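Local coordinates for hypothetical protein PA2201 (Pseudomonas aeruginosa, PDB 2FEF) that is of unknown function but probably acts as an immunity protein that neutralises a PoNe-type nuclease toxin, at residues B[166-169]-B[170-174]; B[184-188]-B[189-193]; B[255-258]-B[259-262]. All blocks are in the same frame, centred on the assembly; numbering follows the deposited sequence.

Overall arrangement
From the N terminus, the three contacts follow one another in series along a helical chain; none nests in or crosses another, and each is a local turn that closes no long loop. Interaction 1 lies at the C-terminal end of helix 165-172, interaction 2 ends helix 179-189, the next in the chain, and interaction 3 starts helix 258-267. Interactions 1 and 2 touch directly: Val169 CG2 lies 4.0 Å from Leu189 CD1, and Pro166 CG packs 3.4 Å from Ala188 O. Leu184 then joins interaction 2 to interaction 3, its CD2 3.7 Å from Ala262 CB. Interactions 1 and 3 do not meet, their nearest atoms being about 12 Å apart.

Interaction 1: B[166-169]-B[170-174]; sequences PALV and EEVLQ
Ala167 and Glu171 meet one turn apart near the C-terminal end of helix 165-172, where the regular helix widens into a pi-type turn. The side chain of Glu171 begins close against the backbone, with CB 3.3 Å from Ala167 O. Glu171 CG lies beside its own backbone N (chi1 -55°), a torsion that keeps it near the same oxygen, 3.4 Å from Ala167 O. The rest of the chain runs out extended and carries Glu171 OE1 past the small methyl of Ala167, 4.0 Å from Ala167 CB. The carboxylate finishes at helix 97-127, where OE2 forms a salt bridge with Arg116; a long acidic residue suits a place that spans from one helix to the next.

On the buried side, Leu168 and Val172 point the same way and lie alongside each other, CD2 of Leu168 3.8 Å from CG2 of Val172, as branched apolar residues one turn apart can. Leu168 also touches Tyr104, and Val172 touches Ser115. The widening is visible in the backbone bonds: Glu171 N still reaches Ala167 O in the normal helical way, whereas Leu168 O takes two donors, Val172 N at 3.0 Å and, almost straight ahead of the carbonyl, Leu173 N at 3.1 Å.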
ATOM      1  N   PRO B 166     -11.327   6.826 -29.616  1.00 25.78           N
ATOM      2  CA  PRO B 166     -11.541   5.625 -30.439  1.00 25.71           C
ATOM      3  C   PRO B 166     -10.843   4.372 -29.965  1.00 25.56           C
ATOM      4  O   PRO B 166     -11.510   3.354 -29.911  1.00 25.50           O
ATOM      5  CB  PRO B 166     -11.041   6.045 -31.835  1.00 24.89           C
ATOM      6  CG  PRO B 166     -11.356   7.548 -31.851  1.00 26.63           C
ATOM      7  CD  PRO B 166     -10.883   7.953 -30.456  1.00 26.60           C
ATOM      8  N   ALA B 167      -9.553   4.412 -29.615  1.00 25.14           N
ATOM      9  CA  ALA B 167      -8.902   3.185 -29.102  1.00 26.71           C
ATOM     10  C   ALA B 167      -9.494   2.747 -27.764  1.00 26.11           C
ATOM     11  O   ALA B 167      -9.637   1.542 -27.498  1.00 27.67           O
ATOM     12  CB  ALA B 167      -7.400   3.361 -28.960  1.00 26.90           C
ATOM     13  N   LEU B 168      -9.800   3.716 -26.909  1.00 25.44           N
ATOM     14  CA  LEU B 168     -10.493   3.409 -25.648  1.00 26.29           C
ATOM     15  C   LEU B 168     -11.788   2.645 -25.880  1.00 25.81           C
ATOM     16  O   LEU B 168     -12.008   1.597 -25.286  1.00 27.35           O
ATOM     17  CB  LEU B 168     -10.742   4.687 -24.802  1.00 26.39           C
ATOM     18  CG  LEU B 168      -9.480   5.374 -24.261  1.00 26.11           C
ATOM     19  CD1 LEU B 168      -9.816   6.736 -23.707  1.00 25.61           C
ATOM     20  CD2 LEU B 168      -8.779   4.532 -23.190  1.00 26.35           C
ATOM     21  N   VAL B 169     -12.665   3.171 -26.718  1.00 26.19           N
ATOM     22  CA  VAL B 169     -13.908   2.468 -27.044  1.00 25.44           C
ATOM     23  C   VAL B 169     -13.646   1.073 -27.654  1.00 25.33           C
ATOM     24  O   VAL B 169     -14.254   0.092 -27.236  1.00 26.12           O
ATOM     25  CB  VAL B 169     -14.795   3.337 -27.925  1.00 24.97           C
ATOM     26  CG1 VAL B 169     -15.995   2.588 -28.381  1.00 26.45           C
ATOM     27  CG2 VAL B 169     -15.253   4.623 -27.103  1.00 24.76           C
ATOM     28  N   GLU B 170     -12.745   0.973 -28.630  1.00 24.28           N
ATOM     29  CA  GLU B 170     -12.467  -0.351 -29.216  1.00 25.67           C
ATOM     30  C   GLU B 170     -11.832  -1.358 -28.233  1.00 25.65           C
ATOM     31  O   GLU B 170     -12.304  -2.496 -28.098  1.00 26.82           O
ATOM     32  CB  GLU B 170     -11.590  -0.259 -30.473  1.00 25.11           C
ATOM     33  CG  GLU B 170     -11.180  -1.677 -30.948  1.00 27.93           C
ATOM     34  CD  GLU B 170     -10.399  -1.686 -32.218  1.00 32.73           C
ATOM     35  OE1 GLU B 170      -9.746  -0.677 -32.508  1.00 33.49           O
ATOM     36  OE2 GLU B 170     -10.440  -2.721 -32.922  1.00 36.35           O
ATOM     37  N   GLU B 171     -10.737  -0.958 -27.606  1.00 27.03           N
ATOM     38  CA  GLU B 171      -9.871  -1.901 -26.896  1.00 28.03           C
ATOM     39  C   GLU B 171     -10.293  -2.094 -25.434  1.00 27.00           C
ATOM     40  O   GLU B 171     -10.228  -3.213 -24.901  1.00 25.29           O
ATOM     41  CB  GLU B 171      -8.415  -1.459 -26.960  1.00 28.81           C
ATOM     42  CG  GLU B 171      -7.878  -1.231 -28.399  1.00 30.69           C
ATOM     43  CD  GLU B 171      -6.331  -1.183 -28.509  1.00 33.73           C
ATOM     44  OE1 GLU B 171      -5.800  -0.343 -29.286  1.00 38.99           O
ATOM     45  OE2 GLU B 171      -5.632  -1.987 -27.838  1.00 39.54           O
ATOM     46  N   VAL B 172     -10.705  -1.006 -24.795  1.00 25.57           N
ATOM     47  CA  VAL B 172     -11.055  -1.061 -23.369  1.00 26.29           C
ATOM     48  C   VAL B 172     -12.525  -1.460 -23.180  1.00 26.06           C
ATOM     49  O   VAL B 172     -12.837  -2.283 -22.291  1.00 26.84           O
ATOM     50  CB  VAL B 172     -10.737   0.271 -22.604  1.00 25.43           C
ATOM     51  CG1 VAL B 172     -10.952   0.105 -21.092  1.00 26.66           C
ATOM     52  CG2 VAL B 172      -9.303   0.741 -22.868  1.00 26.06           C
ATOM     53  N   LEU B 173     -13.428  -0.866 -23.974  1.00 25.99           N
ATOM     54  CA  LEU B 173     -14.860  -1.135 -23.809  1.00 26.03           C
ATOM     55  C   LEU B 173     -15.378  -2.210 -24.754  1.00 26.45           C
ATOM     56  O   LEU B 173     -16.498  -2.684 -24.570  1.00 25.91           O
ATOM     57  CB  LEU B 173     -15.709   0.155 -23.977  1.00 25.81           C
ATOM     58  CG  LEU B 173     -15.262   1.417 -23.251  1.00 25.33           C
ATOM     59  CD1 LEU B 173     -16.311   2.556 -23.468  1.00 28.06           C
ATOM     60  CD2 LEU B 173     -15.027   1.198 -21.786  1.00 27.62           C
ATOM     61  N   GLN B 174     -14.583  -2.548 -25.779  1.00 27.16           N
ATOM     62  CA  GLN B 174     -14.976  -3.487 -26.847  1.00 28.64           C
ATOM     63  C   GLN B 174     -16.321  -3.083 -27.448  1.00 28.83           C
ATOM     64  O   GLN B 174     -17.193  -3.928 -27.701  1.00 28.24           O
ATOM     65  CB  GLN B 174     -14.986  -4.943 -26.345  1.00 29.14           C
ATOM     66  CG  GLN B 174     -13.645  -5.404 -25.793  1.00 30.41           C
ATOM     67  CD  GLN B 174     -13.620  -6.890 -25.421  1.00 32.06           C
ATOM     68  OE1 GLN B 174     -14.603  -7.617 -25.597  1.00 39.15           O
ATOM     69  NE2 GLN B 174     -12.493  -7.338 -24.900  1.00 34.18           N
TER

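Interaction 2: B[184-188]-B[189-193]; sequences LGAAA and LGLTS
Ala186 and Leu191 face each other across the end of helix 179-189, a glycine C' ending with a Schellman-like 6→1 bond from Leu191 N to Ala186 O. Three hydrogen bonds make the ending. Leu189 N donates to Gly185 O at 2.9 Å, the last ordinary helical bond of the set. Ala186 O then receives two donors: Leu191 N at 2.9 Å, in the carbonyl plane on a lone pair, and Gly190 N in a weak bond, its N-H...O angle only 120°. Gly190 has positive phi (72°), a conformation that favours glycine, and this turns the chain off the helix axis.

The apolar contacts are small. Leu191 folds back over Ala186, with CB 4.1 Å from the methyl CB; because CG sits beside its own backbone N, CD1 also comes to rest 3.8 Å from Ala186 CA. Alanine is short enough to let the leucine lie this close to the backbone. Leu189, which also packs on Phe175, runs along the helix and lies close over Gly185, a glycine with no side chain there, with Leu189 CD1 3.6 Å from Gly185 O.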
ATOM      1  N   LEU B 184     -21.283  10.815 -26.115  1.00 28.10           N
ATOM      2  CA  LEU B 184     -19.985  11.367 -25.693  1.00 27.57           C
ATOM      3  C   LEU B 184     -18.866  11.082 -26.689  1.00 28.44           C
ATOM      4  O   LEU B 184     -18.003  11.921 -26.904  1.00 29.69           O
ATOM      5  CB  LEU B 184     -19.599  10.883 -24.295  1.00 25.98           C
ATOM      6  CG  LEU B 184     -20.519  11.386 -23.169  1.00 26.92           C
ATOM      7  CD1 LEU B 184     -20.099  10.806 -21.821  1.00 26.34           C
ATOM      8  CD2 LEU B 184     -20.530  12.938 -23.145  1.00 26.25           C
ATOM      9  N   GLY B 185     -18.866   9.892 -27.281  1.00 28.61           N
ATOM     10  CA  GLY B 185     -17.829   9.536 -28.248  1.00 29.35           C
ATOM     11  C   GLY B 185     -18.141   9.753 -29.710  1.00 30.25           C
ATOM     12  O   GLY B 185     -17.299   9.455 -30.571  1.00 30.22           O
ATOM     13  N   ALA B 186     -19.331  10.279 -29.994  1.00 30.69           N
ATOM     14  CA  ALA B 186     -19.851  10.373 -31.361  1.00 31.43           C
ATOM     15  C   ALA B 186     -18.911  11.093 -32.327  1.00 31.40           C
ATOM     16  O   ALA B 186     -18.605  10.564 -33.397  1.00 31.66           O
ATOM     17  CB  ALA B 186     -21.235  11.029 -31.368  1.00 32.02           C
ATOM     18  N   ALA B 187     -18.442  12.282 -31.936  1.00 31.11           N
ATOM     19  CA  ALA B 187     -17.559  13.100 -32.784  1.00 30.09           C
ATOM     20  C   ALA B 187     -16.229  12.418 -32.967  1.00 29.24           C
ATOM     21  O   ALA B 187     -15.675  12.427 -34.063  1.00 28.34           O
ATOM     22  CB  ALA B 187     -17.337  14.485 -32.176  1.00 29.70           C
ATOM     23  N   ALA B 188     -15.709  11.844 -31.880  1.00 28.57           N
ATOM     24  CA  ALA B 188     -14.421  11.163 -31.900  1.00 29.10           C
ATOM     25  C   ALA B 188     -14.385   9.959 -32.850  1.00 29.69           C
ATOM     26  O   ALA B 188     -13.385   9.739 -33.544  1.00 29.28           O
ATOM     27  CB  ALA B 188     -14.036  10.728 -30.487  1.00 27.76           C
ATOM     28  N   LEU B 189     -15.479   9.205 -32.870  1.00 29.76           N
ATOM     29  CA  LEU B 189     -15.579   7.951 -33.612  1.00 30.77           C
ATOM     30  C   LEU B 189     -16.231   8.115 -34.980  1.00 32.59           C
ATOM     31  O   LEU B 189     -16.147   7.207 -35.821  1.00 32.56           O
ATOM     32  CB  LEU B 189     -16.422   6.977 -32.808  1.00 30.72           C
ATOM     33  CG  LEU B 189     -15.763   6.235 -31.647  1.00 31.43           C
ATOM     34  CD1 LEU B 189     -16.804   5.918 -30.566  1.00 32.39           C
ATOM     35  CD2 LEU B 189     -15.082   4.957 -32.156  1.00 29.89           C
ATOM     36  N   GLY B 190     -16.891   9.257 -35.184  1.00 32.97           N
ATOM     37  CA  GLY B 190     -17.692   9.506 -36.393  1.00 34.84           C
ATOM     38  C   GLY B 190     -18.973   8.686 -36.410  1.00 35.59           C
ATOM     39  O   GLY B 190     -19.388   8.162 -37.452  1.00 35.91           O
ATOM     40  N   LEU B 191     -19.610   8.573 -35.251  1.00 36.38           N
ATOM     41  CA  LEU B 191     -20.861   7.837 -35.130  1.00 37.43           C
ATOM     42  C   LEU B 191     -21.975   8.566 -35.848  1.00 38.27           C
ATOM     43  O   LEU B 191     -22.084   9.791 -35.754  1.00 38.28           O
ATOM     44  CB  LEU B 191     -21.247   7.662 -33.660  1.00 37.10           C
ATOM     45  CG  LEU B 191     -20.375   6.750 -32.812  1.00 37.65           C
ATOM     46  CD1 LEU B 191     -20.987   6.699 -31.419  1.00 36.80           C
ATOM     47  CD2 LEU B 191     -20.217   5.330 -33.425  1.00 38.44           C
ATOM     48  N   THR B 192     -22.803   7.800 -36.544  1.00 39.83           N
ATOM     49  CA  THR B 192     -23.982   8.350 -37.227  1.00 41.77           C
ATOM     50  C   THR B 192     -25.289   7.984 -36.508  1.00 42.18           C
ATOM     51  O   THR B 192     -26.330   8.612 -36.733  1.00 43.35           O
ATOM     52  CB  THR B 192     -24.006   8.008 -38.752  1.00 41.72           C
ATOM     53  OG1 THR B 192     -23.723   6.613 -38.961  1.00 42.28           O
ATOM     54  CG2 THR B 192     -22.961   8.842 -39.488  1.00 42.32           C
ATOM     55  N   SER B 193     -25.214   6.999 -35.613  1.00 42.37           N
ATOM     56  CA  SER B 193     -26.346   6.627 -34.753  1.00 41.93           C
ATOM     57  C   SER B 193     -25.890   6.240 -33.338  1.00 40.91           C
ATOM     58  O   SER B 193     -24.731   5.899 -33.123  1.00 41.30           O
ATOM     59  CB  SER B 193     -27.102   5.450 -35.371  1.00 42.21           C
ATOM     60  OG  SER B 193     -26.367   4.254 -35.164  1.00 42.32           O
TER

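Interaction 3: B[255-258]-B[259-262]; sequences WWAM and EVSA
This is the N-terminal start of helix 258-267, with Ala257 in the N-cap position and at the centre of an inverse gamma turn that brings Met258 N back to Trp256 O in a weak bond of 2.8 Å. Alanine has no polar group with which to cap a helix, and Glu259 supplies an acceptor from within the first turn. Its CG stands between the backbone N and the carbonyl carbon (chi1 76°) and the chain bends again at chi2; the two bends bring the carboxylate back to the helix end. Glu259 OE1 accepts Val260 N at 3.0 Å, met on the anti side and 24° out of the carboxylate plane. Glu259 OE1 also lies against the Ala257 backbone, 3.1 Å from Ala257 C. The other oxygen, OE2, is hydrogen-bonded to the hydroxyls of Tyr225 and Tyr230 of helix 223-234.

Ala257 O is gripped twice by one residue. Ser261 N donates to Ala257 O along the helix at 3.1 Å, while Ser261 OG, held beside its own N, donates to the same oxygen at 2.8 Å from above the carbonyl plane. A serine suits this place because its short hydroxyl can turn back to the preceding turn and also accept from the backbone N of Leu281. Ala257 CB also meets Val260 CG2 at 4.2 Å, and both residues lean on Leu226.

The buried carboxylate therefore has partners on both oxygens. The Val260 N-H and the two tyrosine hydroxyls would probably favour its ionised form and help to hold it in place.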
ATOM      1  N   TRP B 255     -18.671  13.915  -7.438  1.00 24.37           N
ATOM      2  CA  TRP B 255     -19.559  15.078  -7.378  1.00 24.44           C
ATOM      3  C   TRP B 255     -19.990  15.605  -8.752  1.00 24.44           C
ATOM      4  O   TRP B 255     -20.977  16.322  -8.870  1.00 24.51           O
ATOM      5  CB  TRP B 255     -18.758  16.162  -6.658  1.00 24.65           C
ATOM      6  CG  TRP B 255     -19.389  17.487  -6.379  1.00 22.91           C
ATOM      7  CD1 TRP B 255     -19.231  18.638  -7.083  1.00 24.09           C
ATOM      8  CD2 TRP B 255     -20.212  17.795  -5.265  1.00 25.75           C
ATOM      9  NE1 TRP B 255     -19.909  19.659  -6.478  1.00 23.91           N
ATOM     10  CE2 TRP B 255     -20.519  19.168  -5.342  1.00 24.82           C
ATOM     11  CE3 TRP B 255     -20.704  17.046  -4.190  1.00 26.84           C
ATOM     12  CZ2 TRP B 255     -21.327  19.803  -4.401  1.00 27.76           C
ATOM     13  CZ3 TRP B 255     -21.500  17.687  -3.244  1.00 24.76           C
ATOM     14  CH2 TRP B 255     -21.805  19.050  -3.360  1.00 25.98           C
ATOM     15  N   TRP B 256     -19.229  15.270  -9.789  1.00 23.87           N
ATOM     16  CA  TRP B 256     -19.245  16.057 -11.022  1.00 24.06           C
ATOM     17  C   TRP B 256     -20.192  15.572 -12.096  1.00 23.65           C
ATOM     18  O   TRP B 256     -20.150  14.427 -12.496  1.00 23.98           O
ATOM     19  CB  TRP B 256     -17.809  16.150 -11.586  1.00 23.38           C
ATOM     20  CG  TRP B 256     -16.930  16.768 -10.548  1.00 24.15           C
ATOM     21  CD1 TRP B 256     -15.965  16.146  -9.803  1.00 23.83           C
ATOM     22  CD2 TRP B 256     -17.001  18.109 -10.090  1.00 23.33           C
ATOM     23  NE1 TRP B 256     -15.432  17.032  -8.903  1.00 21.99           N
ATOM     24  CE2 TRP B 256     -16.041  18.251  -9.064  1.00 22.01           C
ATOM     25  CE3 TRP B 256     -17.799  19.212 -10.443  1.00 22.52           C
ATOM     26  CZ2 TRP B 256     -15.840  19.448  -8.387  1.00 22.75           C
ATOM     27  CZ3 TRP B 256     -17.607  20.408  -9.764  1.00 24.81           C
ATOM     28  CH2 TRP B 256     -16.632  20.520  -8.751  1.00 25.38           C
ATOM     29  N   ALA B 257     -21.015  16.491 -12.599  1.00 23.92           N
ATOM     30  CA  ALA B 257     -21.817  16.227 -13.783  1.00 24.10           C
ATOM     31  C   ALA B 257     -20.945  16.305 -15.020  1.00 25.18           C
ATOM     32  O   ALA B 257     -21.079  17.219 -15.830  1.00 24.56           O
ATOM     33  CB  ALA B 257     -22.980  17.267 -13.888  1.00 22.82           C
HETATM   34  N   MSE B 258     -20.082  15.307 -15.182  1.00 26.51           N
HETATM   35  CA  MSE B 258     -19.110  15.230 -16.288  1.00 28.94           C
HETATM   36  C   MSE B 258     -19.809  15.056 -17.603  1.00 26.60           C
HETATM   37  O   MSE B 258     -19.336  15.554 -18.622  1.00 26.41           O
HETATM   38  CB  MSE B 258     -18.283  13.946 -16.093  1.00 28.85           C
HETATM   39  CG  MSE B 258     -17.407  14.084 -14.954  1.00 31.93           C
HETATM   40 SE   MSE B 258     -16.338  12.432 -14.852  1.00 39.62          SE
HETATM   41  CE  MSE B 258     -15.339  13.090 -13.346  1.00 31.88           C
ATOM     42  N   GLU B 259     -20.929  14.328 -17.583  1.00 25.55           N
ATOM     43  CA  GLU B 259     -21.693  14.098 -18.800  1.00 24.95           C
ATOM     44  C   GLU B 259     -22.304  15.410 -19.350  1.00 25.48           C
ATOM     45  O   GLU B 259     -22.154  15.707 -20.531  1.00 25.01           O
ATOM     46  CB  GLU B 259     -22.743  12.987 -18.635  1.00 25.13           C
ATOM     47  CG  GLU B 259     -24.069  13.252 -17.866  1.00 24.90           C
ATOM     48  CD  GLU B 259     -23.916  13.529 -16.389  1.00 27.11           C
ATOM     49  OE1 GLU B 259     -23.190  14.491 -16.041  1.00 31.82           O
ATOM     50  OE2 GLU B 259     -24.594  12.883 -15.562  1.00 27.66           O
ATOM     51  N   VAL B 260     -22.967  16.163 -18.488  1.00 24.94           N
ATOM     52  CA  VAL B 260     -23.578  17.461 -18.887  1.00 24.56           C
ATOM     53  C   VAL B 260     -22.487  18.437 -19.367  1.00 25.25           C
ATOM     54  O   VAL B 260     -22.640  19.120 -20.395  1.00 24.86           O
ATOM     55  CB  VAL B 260     -24.401  18.091 -17.736  1.00 25.18           C
ATOM     56  CG1 VAL B 260     -25.091  19.415 -18.177  1.00 23.33           C
ATOM     57  CG2 VAL B 260     -25.443  17.118 -17.227  1.00 24.11           C
ATOM     58  N   SER B 261     -21.398  18.517 -18.610  1.00 24.18           N
ATOM     59  CA  SER B 261     -20.298  19.413 -18.995  1.00 24.70           C
ATOM     60  C   SER B 261     -19.713  19.012 -20.358  1.00 24.62           C
ATOM     61  O   SER B 261     -19.516  19.884 -21.216  1.00 25.07           O
ATOM     62  CB  SER B 261     -19.219  19.464 -17.901  1.00 24.24           C
ATOM     63  OG  SER B 261     -19.846  19.635 -16.613  1.00 24.75           O
ATOM     64  N   ALA B 262     -19.483  17.704 -20.580  1.00 24.41           N
ATOM     65  CA  ALA B 262     -18.938  17.251 -21.873  1.00 23.40           C
ATOM     66  C   ALA B 262     -19.936  17.504 -23.002  1.00 23.37           C
ATOM     67  O   ALA B 262     -19.560  17.893 -24.110  1.00 22.22           O
ATOM     68  CB  ALA B 262     -18.520  15.779 -21.796  1.00 23.57           C
TER